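Local coordinates for D-2-hydroxyacid dehydrogensase protein (Ketogulonicigenium vulgare, PDB 4LSW) that probably catalyses the NAD(P)-dependent interconversion of D-2-hydroxyacids and 2-oxoacids, as a member of the D-isomer-specific 2-hydroxyacid dehydrogenase family, at residues T94-V99 with K291-L296. Numbering follows the deposited sequence.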
loop_
_atom_site.group_PDB
_atom_site.type_symbol
_atom_site.label_atom_id
_atom_site.label_comp_id
_atom_site.label_asym_id
_atom_site.label_seq_id
_atom_site.Cartn_x
_atom_site.Cartn_y
_atom_site.Cartn_z
ATOM N N THR A 94 8.206 7.540 -13.966
ATOM C CA THR A 94 8.482 7.931 -12.576
ATOM C C THR A 94 7.336 7.477 -11.675
ATOM O O THR A 94 6.215 7.275 -12.144
ATOM C CB THR A 94 8.660 9.468 -12.406
ATOM O OG1 THR A 94 7.434 10.137 -12.728
ATOM C CG2 THR A 94 9.788 9.999 -13.282
ATOM N N ASN A 95 7.616 7.319 -10.383
ATOM C CA ASN A 95 6.559 7.046 -9.410
ATOM C C ASN A 95 6.667 8.014 -8.231
ATOM O O ASN A 95 7.368 9.032 -8.323
ATOM C CB ASN A 95 6.592 5.584 -8.936
ATOM C CG ASN A 95 7.848 5.243 -8.151
ATOM O OD1 ASN A 95 8.865 5.924 -8.245
ATOM N ND2 ASN A 95 7.776 4.166 -7.374
ATOM N N THR A 96 5.971 7.717 -7.131
ATOM C CA THR A 96 6.069 8.561 -5.930
ATOM C C THR A 96 6.380 7.751 -4.667
ATOM O O THR A 96 5.488 7.502 -3.852
ATOM C CB THR A 96 4.802 9.401 -5.711
ATOM O OG1 THR A 96 3.689 8.551 -5.423
ATOM C CG2 THR A 96 4.492 10.235 -6.951
ATOM N N PRO A 97 7.647 7.351 -4.506
ATOM C CA PRO A 97 8.080 6.509 -3.385
ATOM C C PRO A 97 8.425 7.310 -2.138
ATOM O O PRO A 97 8.563 8.534 -2.209
ATOM C CB PRO A 97 9.356 5.876 -3.925
ATOM C CG PRO A 97 9.945 6.937 -4.793
ATOM C CD PRO A 97 8.769 7.675 -5.407
ATOM N N ASP A 98 8.549 6.599 -1.017
ATOM C CA ASP A 98 9.107 7.115 0.243
ATOM C C ASP A 98 8.181 8.027 1.045
ATOM O O ASP A 98 8.149 7.964 2.281
ATOM C CB ASP A 98 10.466 7.786 0.018
ATOM C CG ASP A 98 11.520 6.811 -0.462
ATOM O OD1 ASP A 98 11.513 5.654 0.011
ATOM O OD2 ASP A 98 12.357 7.199 -1.307
ATOM N N VAL A 99 7.428 8.870 0.356
ATOM C CA VAL A 99 6.615 9.851 1.060
ATOM C C VAL A 99 5.457 9.264 1.872
ATOM O O VAL A 99 4.889 9.964 2.710
ATOM C CB VAL A 99 6.087 10.929 0.099
ATOM C CG1 VAL A 99 7.235 11.780 -0.398
ATOM C CG2 VAL A 99 5.369 10.281 -1.053
ATOM N N LYS A 291 -0.585 15.018 -0.023
ATOM C CA LYS A 291 -0.018 16.217 -0.638
ATOM C C LYS A 291 1.399 15.977 -1.125
ATOM O O LYS A 291 1.783 16.425 -2.198
ATOM C CB LYS A 291 -0.070 17.411 0.316
ATOM C CG LYS A 291 -1.442 18.024 0.389
ATOM C CD LYS A 291 -1.462 19.273 1.233
ATOM C CE LYS A 291 -2.885 19.808 1.322
ATOM N NZ LYS A 291 -2.961 21.089 2.085
ATOM N N ALA A 292 2.183 15.253 -0.335
ATOM C CA ALA A 292 3.550 14.972 -0.726
ATOM C C ALA A 292 3.622 14.096 -1.985
ATOM O O ALA A 292 4.490 14.313 -2.836
ATOM C CB ALA A 292 4.317 14.336 0.426
ATOM N N MET A 293 2.717 13.123 -2.096
ATOM C CA MET A 293 2.650 12.259 -3.280
ATOM C C MET A 293 2.310 13.068 -4.530
ATOM O O MET A 293 2.974 12.938 -5.560
ATOM C CB MET A 293 1.630 11.137 -3.065
ATOM C CG MET A 293 2.061 10.156 -1.984
ATOM S SD MET A 293 0.835 8.899 -1.672
ATOM C CE MET A 293 0.397 8.536 -3.369
ATOM N N GLY A 294 1.289 13.915 -4.416
ATOM C CA GLY A 294 0.873 14.780 -5.506
ATOM C C GLY A 294 1.967 15.749 -5.908
ATOM O O GLY A 294 2.202 15.976 -7.094
ATOM N N GLN A 295 2.637 16.326 -4.913
ATOM C CA GLN A 295 3.743 17.246 -5.158
ATOM C C GLN A 295 4.877 16.570 -5.920
ATOM O O GLN A 295 5.493 17.169 -6.806
ATOM C CB GLN A 295 4.271 17.809 -3.831
ATOM C CG GLN A 295 5.303 18.926 -3.994
ATOM C CD GLN A 295 4.701 20.197 -4.565
ATOM O OE1 GLN A 295 3.790 20.790 -3.978
ATOM N NE2 GLN A 295 5.200 20.620 -5.723
ATOM N N LEU A 296 5.148 15.314 -5.574
ATOM C CA LEU A 296 6.220 14.550 -6.201
ATOM C C LEU A 296 5.890 14.222 -7.655
ATOM O O LEU A 296 6.749 14.321 -8.535
ATOM C CB LEU A 296 6.475 13.276 -5.392
ATOM C CG LEU A 296 7.685 12.427 -5.776
ATOM C CD1 LEU A 296 8.920 13.295 -5.989
ATOM C CD2 LEU A 296 7.933 11.375 -4.692
#
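Leu296 reaches from one flank of a helix to a loop lying across it: its CD2 rests 3.6 Å from CA of Thr96 and 3.9 Å from CD of Pro97, the proline ring crossing the leucine at about a right angle. CG anti to the backbone N (chi1 -172°) carries the branch point of Leu296 to 4.0 Å from CG2 of Thr96, and the two side chains run past each other in opposite senses. The same Thr96 methyl sits 3.4 Å from the carbonyl O of Met293. Further along the loop, the chain turns at Asp98 and brings CB of Val99 to 3.9 Å from CB of Ala292, while CG2 of Val99 presses on CG of Met293 at 3.4 Å, closer than carbons usually come. Met293 thus touches both Val99 and Thr96, and the bend at chi3 (43°) leaves its CE 3.9 Å from OG1 of Thr96. That hydroxyl, though bordered by methionine carbons, is satisfied by a hydrogen bond with Gly75 N. Asn95 is held likewise, its ND2 bonding Val76 O. The contact illustrates how apolar side chains can pack two interdomain crossings together, probably near the hinge as in this family: the loop leads from strand 92-94 of the first sheet to helix 101-116, and helix 287-306 returns from the Rossmann-type sheet toward strand 313-315, with Tyr74 of strand 70-74 touching Met293.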